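Local coordinates for GH127 beta-L-arabinofuranoside (Geobacillus stearothermophilus, PDB 4QK0), which probably hydrolyses beta-L-arabinofuranosides, releasing L-arabinose, as a family 127 glycoside hydrolase, at residues 253-265 against 285-299. Residues are numbered along the deposited sequence; the frame is centred on the assembly and turned at random.
Sequences HIPVREQKQAVGH and DESLKQACQTLWENV
Arg257 reaches the N-terminal end of helix 286-302, where Asp285 and Ser287 wait, with its chain extended from CG to NE, and makes two bonds in the guanidinium plane. Arg257 NH2 forms a salt bridge with Asp285 OD2 at 2.9 Å, the N-H nearly in line with the oxygen. Arg257 NE donates to Ser287 OG at 3.0 Å. Asp285 is the N-cap: its OD1 accepts a hydrogen bond from Ser287 OG on the syn lone pair and another from Leu288 N above the carboxylate plane. Leu288 CD1 lies over the centre of one guanidinium face, and NH1 forms a salt bridge with a second carboxylate, Asp219. Replacing Arg257 by alanine is likely to leave Asp285 and Asp219 without the cation they share and open a gap beside Leu288 CD1. In the GH127 catalytic domain, an (alpha/alpha)6 barrel consistent with its six-hairpin clan, this loop, with its 3-10 turn 256-258, runs along the helix before leading into helix 266-283. Near the far end, Asn298, its CG anti to the backbone N (chi1 -175°), presents OD1 to Ala262 N at 3.0 Å; the same oxygen also accepts from Gln303. Apolar pairs flank these polar bonds: Val256 CG2 meets Leu288 CD1 beside Arg257, and Ala262 CB rests 3.6 Å from Val299 CG2. Between them, Ala291 CB abuts Arg257 CA, and the Leu295 CD2 methyl is set against the Gln259 carbonyl oxygen.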
loop_
_atom_site.group_PDB
_atom_site.type_symbol
_atom_site.label_atom_id
_atom_site.label_comp_id
_atom_site.label_asym_id
_atom_site.label_seq_id
_atom_site.Cartn_x
_atom_site.Cartn_y
_atom_site.Cartn_z
ATOM N N HIS A 253 22.682 -6.483 10.893
ATOM C CA HIS A 253 23.399 -5.960 9.712
ATOM C C HIS A 253 24.736 -5.311 10.108
ATOM O O HIS A 253 25.718 -5.387 9.372
ATOM C CB HIS A 253 22.535 -4.969 8.923
ATOM C CG HIS A 253 21.942 -3.884 9.760
ATOM N ND1 HIS A 253 21.153 -4.145 10.857
ATOM C CD2 HIS A 253 21.950 -2.533 9.618
ATOM C CE1 HIS A 253 20.753 -3.003 11.395
ATOM N NE2 HIS A 253 21.230 -2.009 10.664
ATOM N N ILE A 254 24.765 -4.709 11.282
ATOM C CA ILE A 254 25.947 -4.063 11.839
ATOM C C ILE A 254 25.845 -4.115 13.360
ATOM O O ILE A 254 24.782 -4.330 13.895
ATOM C CB ILE A 254 26.038 -2.563 11.430
ATOM C CG1 ILE A 254 24.824 -1.779 11.966
ATOM C CG2 ILE A 254 26.169 -2.415 9.932
ATOM C CD1 ILE A 254 24.685 -0.367 11.393
ATOM N N PRO A 255 26.948 -3.857 14.060
ATOM C CA PRO A 255 26.890 -3.977 15.482
ATOM C C PRO A 255 25.936 -2.983 16.103
ATOM O O PRO A 255 25.734 -1.901 15.566
ATOM C CB PRO A 255 28.361 -3.744 15.912
ATOM C CG PRO A 255 29.182 -4.197 14.726
ATOM C CD PRO A 255 28.336 -3.736 13.552
ATOM N N VAL A 256 25.390 -3.332 17.263
ATOM C CA VAL A 256 24.294 -2.556 17.799
ATOM C C VAL A 256 24.659 -1.103 18.084
ATOM O O VAL A 256 23.829 -0.237 17.853
ATOM C CB VAL A 256 23.657 -3.157 19.039
ATOM C CG1 VAL A 256 23.138 -4.551 18.709
ATOM C CG2 VAL A 256 24.633 -3.200 20.199
ATOM N N ARG A 257 25.904 -0.840 18.504
ATOM C CA ARG A 257 26.332 0.522 18.780
ATOM C C ARG A 257 26.442 1.366 17.511
ATOM O O ARG A 257 26.413 2.569 17.597
ATOM C CB ARG A 257 27.658 0.577 19.583
ATOM C CG ARG A 257 27.558 0.011 20.994
ATOM C CD ARG A 257 28.918 -0.297 21.596
ATOM N NE ARG A 257 28.836 -0.934 22.919
ATOM C CZ ARG A 257 28.626 -2.220 23.108
ATOM N NH1 ARG A 257 28.381 -3.024 22.071
ATOM N NH2 ARG A 257 28.588 -2.725 24.339
ATOM N N GLU A 258 26.518 0.760 16.344
ATOM C CA GLU A 258 26.519 1.548 15.119
ATOM C C GLU A 258 25.105 1.731 14.515
ATOM O O GLU A 258 24.959 2.391 13.498
ATOM C CB GLU A 258 27.403 0.869 14.095
ATOM C CG GLU A 258 28.828 0.798 14.591
ATOM C CD GLU A 258 29.727 -0.114 13.755
ATOM O OE1 GLU A 258 30.603 -0.741 14.389
ATOM O OE2 GLU A 258 29.587 -0.224 12.502
ATOM N N GLN A 259 24.086 1.119 15.122
ATOM C CA GLN A 259 22.689 1.283 14.682
ATOM C C GLN A 259 22.134 2.598 15.208
ATOM O O GLN A 259 21.918 2.786 16.422
ATOM C CB GLN A 259 21.825 0.068 15.106
ATOM C CG GLN A 259 22.255 -1.183 14.392
ATOM C CD GLN A 259 21.399 -2.395 14.714
ATOM O OE1 GLN A 259 20.186 -2.282 14.993
ATOM N NE2 GLN A 259 22.031 -3.573 14.714
ATOM N N LYS A 260 21.914 3.523 14.280
ATOM C CA LYS A 260 21.387 4.827 14.615
ATOM C C LYS A 260 19.939 5.044 14.203
ATOM O O LYS A 260 19.331 6.037 14.622
ATOM C CB LYS A 260 22.266 5.899 13.975
ATOM C CG LYS A 260 23.687 5.881 14.524
ATOM C CD LYS A 260 24.524 7.032 13.989
ATOM C CE LYS A 260 26.014 6.763 14.177
ATOM N NZ LYS A 260 26.312 6.216 15.533
ATOM N N GLN A 261 19.415 4.128 13.382
ATOM C CA GLN A 261 17.988 4.074 13.044
ATOM C C GLN A 261 17.409 2.741 13.365
ATOM O O GLN A 261 18.048 1.705 13.186
ATOM C CB GLN A 261 17.718 4.295 11.542
ATOM C CG GLN A 261 17.964 5.709 11.060
ATOM C CD GLN A 261 19.431 5.928 10.793
ATOM O OE1 GLN A 261 20.114 5.020 10.342
ATOM N NE2 GLN A 261 19.915 7.128 11.054
ATOM N N ALA A 262 16.157 2.775 13.770
ATOM C CA ALA A 262 15.360 1.566 13.877
ATOM C C ALA A 262 15.056 1.064 12.484
ATOM O O ALA A 262 14.642 1.823 11.619
ATOM C CB ALA A 262 14.076 1.852 14.610
ATOM N N VAL A 263 15.351 -0.207 12.269
ATOM C CA VAL A 263 15.099 -0.907 11.016
ATOM C C VAL A 263 14.585 -2.302 11.329
ATOM O O VAL A 263 14.770 -2.818 12.442
ATOM C CB VAL A 263 16.362 -1.036 10.154
ATOM C CG1 VAL A 263 16.945 0.339 9.842
ATOM C CG2 VAL A 263 17.419 -1.875 10.837
ATOM N N GLY A 264 14.003 -2.932 10.326
ATOM C CA GLY A 264 13.632 -4.313 10.375
ATOM C C GLY A 264 12.381 -4.574 11.160
ATOM O O GLY A 264 11.586 -3.697 11.407
ATOM N N HIS A 265 12.228 -5.836 11.536
ATOM C CA HIS A 265 11.054 -6.311 12.268
ATOM C C HIS A 265 10.959 -5.600 13.609
ATOM O O HIS A 265 11.940 -5.583 14.369
ATOM C CB HIS A 265 11.229 -7.831 12.469
ATOM C CG HIS A 265 10.021 -8.507 12.989
ATOM N ND1 HIS A 265 9.703 -8.532 14.327
ATOM C CD2 HIS A 265 9.027 -9.174 12.351
ATOM C CE1 HIS A 265 8.553 -9.162 14.487
ATOM N NE2 HIS A 265 8.121 -9.552 13.301
ATOM N N ASP A 285 27.753 1.059 30.918
ATOM C CA ASP A 285 28.418 1.181 29.594
ATOM C C ASP A 285 27.818 2.376 28.866
ATOM O O ASP A 285 26.672 2.330 28.385
ATOM C CB ASP A 285 28.210 -0.116 28.802
ATOM C CG ASP A 285 28.816 -0.079 27.399
ATOM O OD1 ASP A 285 29.215 0.995 26.889
ATOM O OD2 ASP A 285 28.873 -1.153 26.780
ATOM N N GLU A 286 28.566 3.468 28.843
ATOM C CA GLU A 286 28.109 4.747 28.315
ATOM C C GLU A 286 27.842 4.687 26.795
ATOM O O GLU A 286 26.948 5.349 26.314
ATOM C CB GLU A 286 29.144 5.873 28.634
ATOM C CG GLU A 286 28.756 7.272 28.133
ATOM C CD GLU A 286 27.432 7.795 28.748
ATOM O OE1 GLU A 286 27.151 7.529 29.945
ATOM O OE2 GLU A 286 26.654 8.473 28.049
ATOM N N SER A 287 28.638 3.920 26.073
ATOM C CA SER A 287 28.508 3.802 24.652
ATOM C C SER A 287 27.155 3.118 24.297
ATOM O O SER A 287 26.494 3.473 23.314
ATOM C CB SER A 287 29.681 2.989 24.070
ATOM O OG SER A 287 29.598 1.592 24.432
ATOM N N LEU A 288 26.770 2.161 25.123
ATOM C CA LEU A 288 25.555 1.458 24.928
ATOM C C LEU A 288 24.361 2.336 25.350
ATOM O O LEU A 288 23.330 2.366 24.685
ATOM C CB LEU A 288 25.608 0.148 25.698
ATOM C CG LEU A 288 24.713 -0.990 25.282
ATOM C CD1 LEU A 288 24.835 -1.272 23.798
ATOM C CD2 LEU A 288 25.105 -2.220 26.109
ATOM N N LYS A 289 24.542 3.082 26.412
ATOM C CA LYS A 289 23.564 4.037 26.846
ATOM C C LYS A 289 23.236 5.047 25.753
ATOM O O LYS A 289 22.079 5.355 25.526
ATOM C CB LYS A 289 24.063 4.784 28.078
ATOM C CG LYS A 289 23.140 5.876 28.581
ATOM C CD LYS A 289 23.567 6.408 29.944
ATOM C CE LYS A 289 22.886 7.740 30.197
ATOM N NZ LYS A 289 22.840 8.089 31.630
ATOM N N GLN A 290 24.260 5.571 25.117
ATOM C CA GLN A 290 24.086 6.548 24.050
ATOM C C GLN A 290 23.447 5.944 22.830
ATOM O O GLN A 290 22.619 6.578 22.230
ATOM C CB GLN A 290 25.418 7.153 23.642
ATOM C CG GLN A 290 25.742 8.352 24.516
ATOM C CD GLN A 290 27.185 8.783 24.397
ATOM O OE1 GLN A 290 27.877 8.440 23.429
ATOM N NE2 GLN A 290 27.663 9.520 25.397
ATOM N N ALA A 291 23.818 4.716 22.487
ATOM C CA ALA A 291 23.169 4.006 21.379
ATOM C C ALA A 291 21.665 3.873 21.634
ATOM O O ALA A 291 20.867 4.177 20.774
ATOM C CB ALA A 291 23.792 2.649 21.166
ATOM N N CYS A 292 21.303 3.499 22.861
ATOM C CA CYS A 292 19.922 3.403 23.274
ATOM C C CYS A 292 19.206 4.701 23.140
ATOM O O CYS A 292 18.070 4.700 22.701
ATOM C CB CYS A 292 19.776 2.900 24.706
ATOM S SG CYS A 292 20.238 1.143 24.866
ATOM N N GLN A 293 19.847 5.804 23.538
ATOM C CA GLN A 293 19.199 7.081 23.528
ATOM C C GLN A 293 18.973 7.517 22.099
ATOM O O GLN A 293 17.962 8.125 21.820
ATOM C CB GLN A 293 19.973 8.150 24.304
ATOM C CG GLN A 293 19.869 7.928 25.815
ATOM C CD GLN A 293 20.897 8.729 26.646
ATOM O OE1 GLN A 293 22.070 8.870 26.268
ATOM N NE2 GLN A 293 20.465 9.204 27.808
ATOM N N THR A 294 19.917 7.232 21.223
ATOM C CA THR A 294 19.834 7.614 19.835
ATOM C C THR A 294 18.693 6.815 19.182
ATOM O O THR A 294 17.909 7.372 18.450
ATOM C CB THR A 294 21.162 7.313 19.135
ATOM O OG1 THR A 294 22.142 8.181 19.702
ATOM C CG2 THR A 294 21.104 7.562 17.638
ATOM N N LEU A 295 18.596 5.537 19.518
ATOM C CA LEU A 295 17.543 4.713 18.972
ATOM C C LEU A 295 16.188 5.092 19.526
ATOM O O LEU A 295 15.224 5.125 18.785
ATOM C CB LEU A 295 17.836 3.254 19.195
ATOM C CG LEU A 295 18.998 2.769 18.314
ATOM C CD1 LEU A 295 19.629 1.518 18.877
ATOM C CD2 LEU A 295 18.531 2.477 16.908
ATOM N N TRP A 296 16.128 5.434 20.810
ATOM C CA TRP A 296 14.915 5.907 21.414
ATOM C C TRP A 296 14.368 7.118 20.713
ATOM O O TRP A 296 13.165 7.228 20.471
ATOM C CB TRP A 296 15.151 6.293 22.875
ATOM C CG TRP A 296 13.981 6.961 23.465
ATOM C CD1 TRP A 296 13.780 8.270 23.617
ATOM C CD2 TRP A 296 12.814 6.315 23.936
ATOM N NE1 TRP A 296 12.557 8.499 24.166
ATOM C CE2 TRP A 296 11.950 7.305 24.378
ATOM C CE3 TRP A 296 12.450 4.987 24.062
ATOM C CZ2 TRP A 296 10.747 7.034 24.938
ATOM C CZ3 TRP A 296 11.258 4.689 24.578
ATOM C CH2 TRP A 296 10.384 5.718 25.015
ATOM N N GLU A 297 15.212 8.095 20.510
ATOM C CA GLU A 297 14.805 9.303 19.811
ATOM C C GLU A 297 14.345 8.979 18.386
ATOM O O GLU A 297 13.367 9.534 17.927
ATOM C CB GLU A 297 15.966 10.307 19.758
ATOM C CG GLU A 297 16.298 10.871 21.158
ATOM C CD GLU A 297 15.215 11.807 21.720
ATOM O OE1 GLU A 297 14.975 12.871 21.087
ATOM O OE2 GLU A 297 14.579 11.504 22.772
ATOM N N ASN A 298 15.047 8.082 17.688
ATOM C CA ASN A 298 14.654 7.770 16.353
ATOM C C ASN A 298 13.258 7.094 16.338
ATOM O O ASN A 298 12.388 7.455 15.539
ATOM C CB ASN A 298 15.638 6.877 15.685
ATOM C CG ASN A 298 15.279 6.644 14.207
ATOM O OD1 ASN A 298 14.984 5.527 13.776
ATOM N ND2 ASN A 298 15.380 7.710 13.414
ATOM N N VAL A 299 13.046 6.108 17.206
ATOM C CA VAL A 299 11.769 5.382 17.209
ATOM C C VAL A 299 10.637 6.336 17.591
ATOM O O VAL A 299 9.649 6.415 16.882
ATOM C CB VAL A 299 11.777 4.195 18.180
ATOM C CG1 VAL A 299 10.389 3.665 18.352
ATOM C CG2 VAL A 299 12.664 3.123 17.657
#